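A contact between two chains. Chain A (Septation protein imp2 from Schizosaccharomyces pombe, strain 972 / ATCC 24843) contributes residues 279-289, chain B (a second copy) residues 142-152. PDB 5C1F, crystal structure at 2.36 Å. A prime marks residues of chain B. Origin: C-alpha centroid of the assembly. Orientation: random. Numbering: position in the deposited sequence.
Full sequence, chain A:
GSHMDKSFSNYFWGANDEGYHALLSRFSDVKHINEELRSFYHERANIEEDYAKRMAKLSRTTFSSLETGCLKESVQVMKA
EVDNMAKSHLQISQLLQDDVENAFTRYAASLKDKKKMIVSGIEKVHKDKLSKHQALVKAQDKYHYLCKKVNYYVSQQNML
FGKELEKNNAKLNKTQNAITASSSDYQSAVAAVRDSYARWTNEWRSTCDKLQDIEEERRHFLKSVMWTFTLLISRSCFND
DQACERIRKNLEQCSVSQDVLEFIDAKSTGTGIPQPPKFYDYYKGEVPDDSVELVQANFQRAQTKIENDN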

ATOM      1  N   PHE A 279     -26.773  57.503  34.075  1.00 55.69           N
ATOM      2  CA  PHE A 279     -26.907  58.161  35.369  1.00 57.29           C
ATOM      3  C   PHE A 279     -28.335  58.049  35.893  1.00 62.15           C
ATOM      4  O   PHE A 279     -29.292  58.342  35.176  1.00 62.76           O
ATOM      5  N   TYR A 280     -28.475  57.625  37.146  1.00 62.83           N
ATOM      6  CA  TYR A 280     -29.790  57.495  37.763  1.00 62.89           C
ATOM      7  C   TYR A 280     -29.987  58.521  38.874  1.00 63.89           C
ATOM      8  O   TYR A 280     -29.540  58.323  40.005  1.00 66.52           O
ATOM      9  N   ASP A 281     -30.660  59.616  38.535  1.00101.95           N
ATOM     10  CA  ASP A 281     -30.917  60.695  39.481  1.00 93.16           C
ATOM     11  C   ASP A 281     -31.995  60.296  40.481  1.00 98.74           C
ATOM     12  O   ASP A 281     -33.159  60.135  40.118  1.00 95.76           O
ATOM     13  N   TYR A 282     -31.599  60.156  41.742  1.00101.02           N
ATOM     14  CA  TYR A 282     -32.497  59.713  42.807  1.00105.89           C
ATOM     15  C   TYR A 282     -33.775  60.551  42.931  1.00108.95           C
ATOM     16  O   TYR A 282     -34.804  60.055  43.392  1.00109.18           O
ATOM     17  N   TYR A 283     -33.715  61.807  42.503  1.00110.52           N
ATOM     18  CA  TYR A 283     -34.804  62.751  42.749  1.00112.84           C
ATOM     19  C   TYR A 283     -35.886  62.765  41.667  1.00116.88           C
ATOM     20  O   TYR A 283     -37.059  62.989  41.966  1.00116.88           O
ATOM     21  N   LYS A 284     -35.502  62.517  40.419  1.00116.91           N
ATOM     22  CA  LYS A 284     -36.467  62.455  39.320  1.00118.69           C
ATOM     23  C   LYS A 284     -37.119  61.063  39.276  1.00115.84           C
ATOM     24  O   LYS A 284     -37.570  60.593  38.231  1.00116.43           O
ATOM     25  N   GLY A 285     -37.172  60.414  40.435  1.00114.10           N
ATOM     26  CA  GLY A 285     -37.782  59.102  40.566  1.00108.66           C
ATOM     27  C   GLY A 285     -36.955  57.971  39.983  1.00104.36           C
ATOM     28  O   GLY A 285     -37.346  56.805  40.067  1.00102.69           O
ATOM     29  N   GLU A 286     -35.811  58.314  39.396  1.00100.41           N
ATOM     30  CA  GLU A 286     -34.962  57.332  38.732  1.00 98.83           C
ATOM     31  C   GLU A 286     -34.373  56.353  39.741  1.00100.16           C
ATOM     32  O   GLU A 286     -34.045  56.720  40.870  1.00100.95           O
ATOM     33  N   VAL A 287     -34.257  55.099  39.319  1.00100.22           N
ATOM     34  CA  VAL A 287     -33.804  54.030  40.196  1.00101.99           C
ATOM     35  C   VAL A 287     -32.929  53.051  39.415  1.00102.21           C
ATOM     36  O   VAL A 287     -33.298  52.632  38.319  1.00100.73           O
ATOM     37  N   PRO A 288     -31.748  52.701  39.970  1.00103.35           N
ATOM     38  CA  PRO A 288     -30.771  51.817  39.309  1.00101.37           C
ATOM     39  C   PRO A 288     -31.372  50.530  38.751  1.00103.54           C
ATOM     40  O   PRO A 288     -32.160  49.872  39.436  1.00101.71           O
ATOM     41  N   ASP A 289     -31.014  50.187  37.518  1.00106.58           N
ATOM     42  CA  ASP A 289     -31.524  48.974  36.887  1.00112.51           C
ATOM     43  C   ASP A 289     -30.356  48.160  36.339  1.00114.36           C
ATOM     44  O   ASP A 289     -29.242  48.678  36.193  1.00115.66           O
TER
ATOM     45  N   LYS B 142     -22.446  54.462  46.403  1.00 67.72           N
ATOM     46  CA  LYS B 142     -22.163  55.532  47.354  1.00 72.89           C
ATOM     47  C   LYS B 142     -23.204  56.647  47.275  1.00 73.20           C
ATOM     48  O   LYS B 142     -23.636  57.178  48.298  1.00 75.97           O
ATOM     49  N   TYR B 143     -23.610  56.989  46.057  1.00 68.01           N
ATOM     50  CA  TYR B 143     -24.576  58.061  45.842  1.00 64.95           C
ATOM     51  C   TYR B 143     -25.953  57.723  46.410  1.00 66.25           C
ATOM     52  O   TYR B 143     -26.556  58.533  47.112  1.00 64.01           O
ATOM     53  N   HIS B 144     -26.451  56.526  46.111  1.00 70.67           N
ATOM     54  CA  HIS B 144     -27.788  56.140  46.555  1.00 75.31           C
ATOM     55  C   HIS B 144     -27.829  55.779  48.036  1.00 74.38           C
ATOM     56  O   HIS B 144     -28.875  55.886  48.676  1.00 74.21           O
ATOM     57  N   TYR B 145     -26.691  55.363  48.583  1.00 72.78           N
ATOM     58  CA  TYR B 145     -26.598  55.094  50.013  1.00 72.19           C
ATOM     59  C   TYR B 145     -26.693  56.389  50.818  1.00 69.85           C
ATOM     60  O   TYR B 145     -27.225  56.406  51.927  1.00 69.18           O
ATOM     61  N   LEU B 146     -26.167  57.471  50.254  1.00 66.24           N
ATOM     62  CA  LEU B 146     -26.252  58.781  50.887  1.00 60.78           C
ATOM     63  C   LEU B 146     -27.657  59.358  50.739  1.00 61.71           C
ATOM     64  O   LEU B 146     -28.177  59.992  51.659  1.00 61.82           O
ATOM     65  N   CYS B 147     -28.263  59.133  49.576  1.00 63.02           N
ATOM     66  CA  CYS B 147     -29.622  59.591  49.310  1.00 64.04           C
ATOM     67  C   CYS B 147     -30.623  58.918  50.241  1.00 66.31           C
ATOM     68  O   CYS B 147     -31.596  59.539  50.672  1.00 64.18           O
ATOM     69  N   LYS B 148     -30.381  57.646  50.547  1.00 67.47           N
ATOM     70  CA  LYS B 148     -31.240  56.921  51.472  1.00 72.99           C
ATOM     71  C   LYS B 148     -31.004  57.412  52.899  1.00 72.08           C
ATOM     72  O   LYS B 148     -31.883  57.304  53.753  1.00 76.53           O
ATOM     73  N   LYS B 149     -29.820  57.961  53.151  1.00 68.71           N
ATOM     74  CA  LYS B 149     -29.454  58.369  54.501  1.00 71.10           C
ATOM     75  C   LYS B 149     -29.953  59.776  54.802  1.00 70.98           C
ATOM     76  O   LYS B 149     -30.358  60.074  55.928  1.00 73.72           O
ATOM     77  N   VAL B 150     -29.915  60.641  53.793  1.00 70.63           N
ATOM     78  CA  VAL B 150     -30.519  61.961  53.899  1.00 70.69           C
ATOM     79  C   VAL B 150     -32.023  61.788  54.104  1.00 77.75           C
ATOM     80  O   VAL B 150     -32.659  62.539  54.850  1.00 76.59           O
ATOM     81  N   ASN B 151     -32.570  60.765  53.451  1.00 80.80           N
ATOM     82  CA  ASN B 151     -33.978  60.412  53.581  1.00 87.11           C
ATOM     83  C   ASN B 151     -34.318  59.909  54.980  1.00 88.31           C
ATOM     84  O   ASN B 151     -35.440  60.087  55.448  1.00 92.67           O
ATOM     85  N   TYR B 152     -33.354  59.272  55.638  1.00 86.89           N
ATOM     86  CA  TYR B 152     -33.559  58.787  57.002  1.00 90.61           C
ATOM     87  C   TYR B 152     -33.671  59.959  57.977  1.00 89.44           C
ATOM     88  O   TYR B 152     -34.630  60.042  58.749  1.00 91.47           O
TER

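Chain A contributes an irregular segment that lies against a helix of chain B, and the two stretches bury 450 Å² between them. Tyr282 is the centre of the contact. Its CA-to-CB bond points toward the helix, and chi1 is t (169°). The ring lies along the helix surface. Cys147′ CB sits over one face, 3.7 Å from the centroid of the Tyr282 ring. At the far end, Tyr282 OH donates a hydrogen bond to Asn151′ OD1 at 2.8 Å, close to the ring plane. This satisfies the phenol proton one helical turn beyond Cys147′.

The backbone of Tyr282 is also served by chain B. Tyr282 N donates to Tyr143′ OH at 3.3 Å. The CA-to-CB bond of Tyr143′ points toward the loop, with chi1 t (169°), and its hydroxyl accepts this hydrogen bond. Tyr283 takes chi1 m (-63°), and Tyr283 CE2 comes 3.8 Å from the same Tyr143′ OH.

His144′ starts sideways, but with its m rotamer (-90°) the ring end comes nearer to the loop. His144′ NE2 donates a weak hydrogen bond to Tyr280 O at 3.4 Å, with an angle of 135°. Pro288 covers one face of the imidazole, with Pro288 CG 4.2 Å from the centroid of the His144′ ring. Tyr282 CB lies 3.8 Å from His144′ CE1. Phe279, chi1 t, brings its ring end nearer to chain B. The Phe279 and Tyr143′ ring centroids are 6.0 Å apart in an oblique arrangement.

The CA-to-CB bond of Asp281 points away from the helix, and its carboxylate works within its own chain. Asp281 OD1 accepts from Tyr283 N at 3.0 Å and, weakly, from Lys284 N at 3.3 Å. Asp281 N in turn donates weakly to Glu286 OE1 at 3.3 Å. These bonds tie together the turn that carries Tyr282. Lys284, Lys142′ and Lys149′ make no contact across the stretches.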

ATOM      1  CB  PHE A 279     -26.495  59.630  35.256  1.00 58.27           C
ATOM      2  CG  PHE A 279     -26.595  60.394  36.547  1.00 60.49           C
ATOM      3  CD1 PHE A 279     -25.560  60.367  37.467  1.00 62.38           C
ATOM      4  CD2 PHE A 279     -27.717  61.156  36.832  1.00 61.55           C
ATOM      5  CE1 PHE A 279     -25.646  61.076  38.651  1.00 63.72           C
ATOM      6  CE2 PHE A 279     -27.809  61.864  38.015  1.00 64.14           C
ATOM      7  CZ  PHE A 279     -26.772  61.824  38.925  1.00 65.96           C
ATOM      8  CB  TYR A 280     -29.991  56.081  38.307  1.00 62.75           C
ATOM      9  CG  TYR A 280     -30.224  55.047  37.230  1.00 62.83           C
ATOM     10  CD1 TYR A 280     -31.493  54.835  36.710  1.00 63.91           C
ATOM     11  CD2 TYR A 280     -29.176  54.287  36.728  1.00 65.57           C
ATOM     12  CE1 TYR A 280     -31.715  53.893  35.724  1.00 66.93           C
ATOM     13  CE2 TYR A 280     -29.387  53.341  35.741  1.00 68.02           C
ATOM     14  CZ  TYR A 280     -30.659  53.148  35.242  1.00 70.41           C
ATOM     15  OH  TYR A 280     -30.875  52.208  34.259  1.00 71.29           O
ATOM     16  CB  ASP A 281     -31.327  61.970  38.741  1.00 92.56           C
ATOM     17  CG  ASP A 281     -31.333  63.193  39.640  1.00 93.28           C
ATOM     18  OD1 ASP A 281     -32.291  63.355  40.424  1.00 96.59           O
ATOM     19  OD2 ASP A 281     -30.381  63.998  39.559  1.00 93.19           O
ATOM     20  CB  TYR A 282     -31.745  59.716  44.144  1.00107.25           C
ATOM     21  CG  TYR A 282     -32.627  59.522  45.360  1.00109.93           C
ATOM     22  CD1 TYR A 282     -33.038  58.254  45.751  1.00111.50           C
ATOM     23  CD2 TYR A 282     -33.042  60.609  46.121  1.00112.62           C
ATOM     24  CE1 TYR A 282     -33.843  58.076  46.862  1.00113.23           C
ATOM     25  CE2 TYR A 282     -33.848  60.440  47.231  1.00113.52           C
ATOM     26  CZ  TYR A 282     -34.245  59.172  47.598  1.00113.34           C
ATOM     27  OH  TYR A 282     -35.046  59.003  48.704  1.00114.63           O
ATOM     28  CB  TYR A 283     -34.231  64.158  42.930  1.00110.54           C
ATOM     29  CG  TYR A 283     -33.323  64.273  44.134  1.00110.19           C
ATOM     30  CD1 TYR A 283     -33.834  64.609  45.379  1.00110.85           C
ATOM     31  CD2 TYR A 283     -31.960  64.031  44.029  1.00109.07           C
ATOM     32  CE1 TYR A 283     -33.013  64.711  46.486  1.00111.76           C
ATOM     33  CE2 TYR A 283     -31.129  64.130  45.131  1.00109.43           C
ATOM     34  CZ  TYR A 283     -31.661  64.471  46.357  1.00111.25           C
ATOM     35  OH  TYR A 283     -30.841  64.571  47.458  1.00112.32           O
ATOM     36  CB  LYS A 284     -35.780  62.808  37.987  1.00119.38           C
ATOM     37  CG  LYS A 284     -36.713  63.023  36.788  1.00120.27           C
ATOM     38  CD  LYS A 284     -38.000  63.740  37.169  1.00122.02           C
ATOM     39  CE  LYS A 284     -38.998  63.719  36.015  1.00120.98           C
ATOM     40  NZ  LYS A 284     -40.313  64.326  36.370  1.00121.47           N
ATOM     41  CB  GLU A 286     -33.849  58.028  37.938  1.00 94.84           C
ATOM     42  CG  GLU A 286     -34.319  59.281  37.210  1.00 93.98           C
ATOM     43  CD  GLU A 286     -33.688  59.451  35.842  1.00 94.45           C
ATOM     44  OE1 GLU A 286     -32.443  59.387  35.738  1.00 96.68           O
ATOM     45  OE2 GLU A 286     -34.449  59.647  34.868  1.00 90.98           O
ATOM     46  CB  VAL A 287     -35.009  53.303  40.841  1.00 97.36           C
ATOM     47  CG1 VAL A 287     -36.131  53.131  39.827  1.00 97.12           C
ATOM     48  CG2 VAL A 287     -34.596  51.968  41.439  1.00 98.41           C
ATOM     49  CB  PRO A 288     -29.754  51.499  40.431  1.00101.14           C
ATOM     50  CG  PRO A 288     -30.373  52.028  41.715  1.00103.72           C
ATOM     51  CD  PRO A 288     -31.272  53.143  41.294  1.00104.11           C
ATOM     52  CB  ASP A 289     -32.483  49.316  35.760  1.00114.12           C
ATOM     53  CG  ASP A 289     -33.392  48.172  35.395  1.00116.99           C
ATOM     54  OD1 ASP A 289     -33.063  47.016  35.722  1.00118.46           O
ATOM     55  OD2 ASP A 289     -34.447  48.439  34.782  1.00117.88           O
TER
ATOM     56  CB  LYS B 142     -20.763  56.101  47.114  1.00 74.15           C
ATOM     57  CG  LYS B 142     -19.681  55.484  47.988  1.00 79.53           C
ATOM     58  CD  LYS B 142     -19.857  55.893  49.443  1.00 85.04           C
ATOM     59  CE  LYS B 142     -18.730  55.365  50.316  1.00 87.82           C
ATOM     60  NZ  LYS B 142     -18.853  55.845  51.723  1.00 88.84           N
ATOM     61  CB  TYR B 143     -24.689  58.380  44.351  1.00 64.11           C
ATOM     62  CG  TYR B 143     -25.841  59.291  43.991  1.00 61.87           C
ATOM     63  CD1 TYR B 143     -25.832  60.634  44.348  1.00 61.90           C
ATOM     64  CD2 TYR B 143     -26.934  58.810  43.281  1.00 62.54           C
ATOM     65  CE1 TYR B 143     -26.885  61.470  44.016  1.00 62.62           C
ATOM     66  CE2 TYR B 143     -27.991  59.637  42.944  1.00 64.41           C
ATOM     67  CZ  TYR B 143     -27.962  60.965  43.313  1.00 65.91           C
ATOM     68  OH  TYR B 143     -29.012  61.790  42.977  1.00 67.90           O
ATOM     69  CB  HIS B 144     -28.321  54.981  45.710  1.00 79.19           C
ATOM     70  CG  HIS B 144     -29.092  55.422  44.505  1.00 80.57           C
ATOM     71  ND1 HIS B 144     -30.418  55.795  44.565  1.00 81.80           N
ATOM     72  CD2 HIS B 144     -28.724  55.550  43.209  1.00 78.58           C
ATOM     73  CE1 HIS B 144     -30.833  56.133  43.358  1.00 80.88           C
ATOM     74  NE2 HIS B 144     -29.824  55.993  42.516  1.00 79.38           N
ATOM     75  CB  TYR B 145     -25.297  54.363  50.348  1.00 71.61           C
ATOM     76  CG  TYR B 145     -25.000  54.315  51.831  1.00 75.13           C
ATOM     77  CD1 TYR B 145     -25.721  53.482  52.676  1.00 75.46           C
ATOM     78  CD2 TYR B 145     -24.001  55.105  52.385  1.00 75.66           C
ATOM     79  CE1 TYR B 145     -25.457  53.435  54.030  1.00 75.98           C
ATOM     80  CE2 TYR B 145     -23.729  55.065  53.738  1.00 76.22           C
ATOM     81  CZ  TYR B 145     -24.459  54.228  54.555  1.00 78.95           C
ATOM     82  OH  TYR B 145     -24.192  54.182  55.903  1.00 83.32           O
ATOM     83  CB  LEU B 146     -25.220  59.738  50.289  1.00 62.53           C
ATOM     84  CG  LEU B 146     -23.748  59.437  50.571  1.00 60.85           C
ATOM     85  CD1 LEU B 146     -22.855  60.451  49.873  1.00 57.51           C
ATOM     86  CD2 LEU B 146     -23.480  59.421  52.067  1.00 59.80           C
ATOM     87  CB  CYS B 147     -30.007  59.327  47.851  1.00 66.07           C
ATOM     88  SG  CYS B 147     -29.170  60.386  46.649  1.00 73.79           S
ATOM     89  CB  LYS B 148     -31.000  55.408  51.383  1.00 73.08           C
ATOM     90  CG  LYS B 148     -29.997  54.873  52.400  1.00 76.38           C
ATOM     91  CD  LYS B 148     -30.086  53.362  52.560  1.00 81.13           C
ATOM     92  CE  LYS B 148     -29.508  52.631  51.361  1.00 82.42           C
ATOM     93  NZ  LYS B 148     -29.482  51.158  51.580  1.00 83.37           N
ATOM     94  CB  LYS B 149     -27.941  58.284  54.702  1.00 71.43           C
ATOM     95  CG  LYS B 149     -27.549  57.645  56.023  1.00 74.63           C
ATOM     96  CD  LYS B 149     -28.348  56.368  56.258  1.00 78.60           C
ATOM     97  CE  LYS B 149     -28.191  55.853  57.682  1.00 82.86           C
ATOM     98  NZ  LYS B 149     -29.154  54.750  57.982  1.00 85.38           N
ATOM     99  CB  VAL B 150     -30.222  62.818  52.647  1.00 66.54           C
ATOM    100  CG1 VAL B 150     -31.409  63.703  52.282  1.00 64.51           C
ATOM    101  CG2 VAL B 150     -28.966  63.649  52.860  1.00 65.51           C
ATOM    102  CB  ASN B 151     -34.354  59.352  52.540  1.00 93.05           C
ATOM    103  CG  ASN B 151     -35.779  59.498  52.044  1.00101.64           C
ATOM    104  OD1 ASN B 151     -36.026  60.132  51.019  1.00103.94           O
ATOM    105  ND2 ASN B 151     -36.724  58.905  52.765  1.00107.02           N
ATOM    106  CB  TYR B 152     -32.423  57.854  57.436  1.00 92.98           C
ATOM    107  CG  TYR B 152     -32.637  57.161  58.777  1.00 98.17           C
ATOM    108  CD1 TYR B 152     -33.913  56.985  59.305  1.00100.92           C
ATOM    109  CD2 TYR B 152     -31.558  56.685  59.515  1.00 99.45           C
ATOM    110  CE1 TYR B 152     -34.106  56.352  60.528  1.00103.57           C
ATOM    111  CE2 TYR B 152     -31.742  56.052  60.738  1.00102.23           C
ATOM    112  CZ  TYR B 152     -33.018  55.888  61.238  1.00103.68           C
ATOM    113  OH  TYR B 152     -33.209  55.261  62.449  1.00104.52           O
TER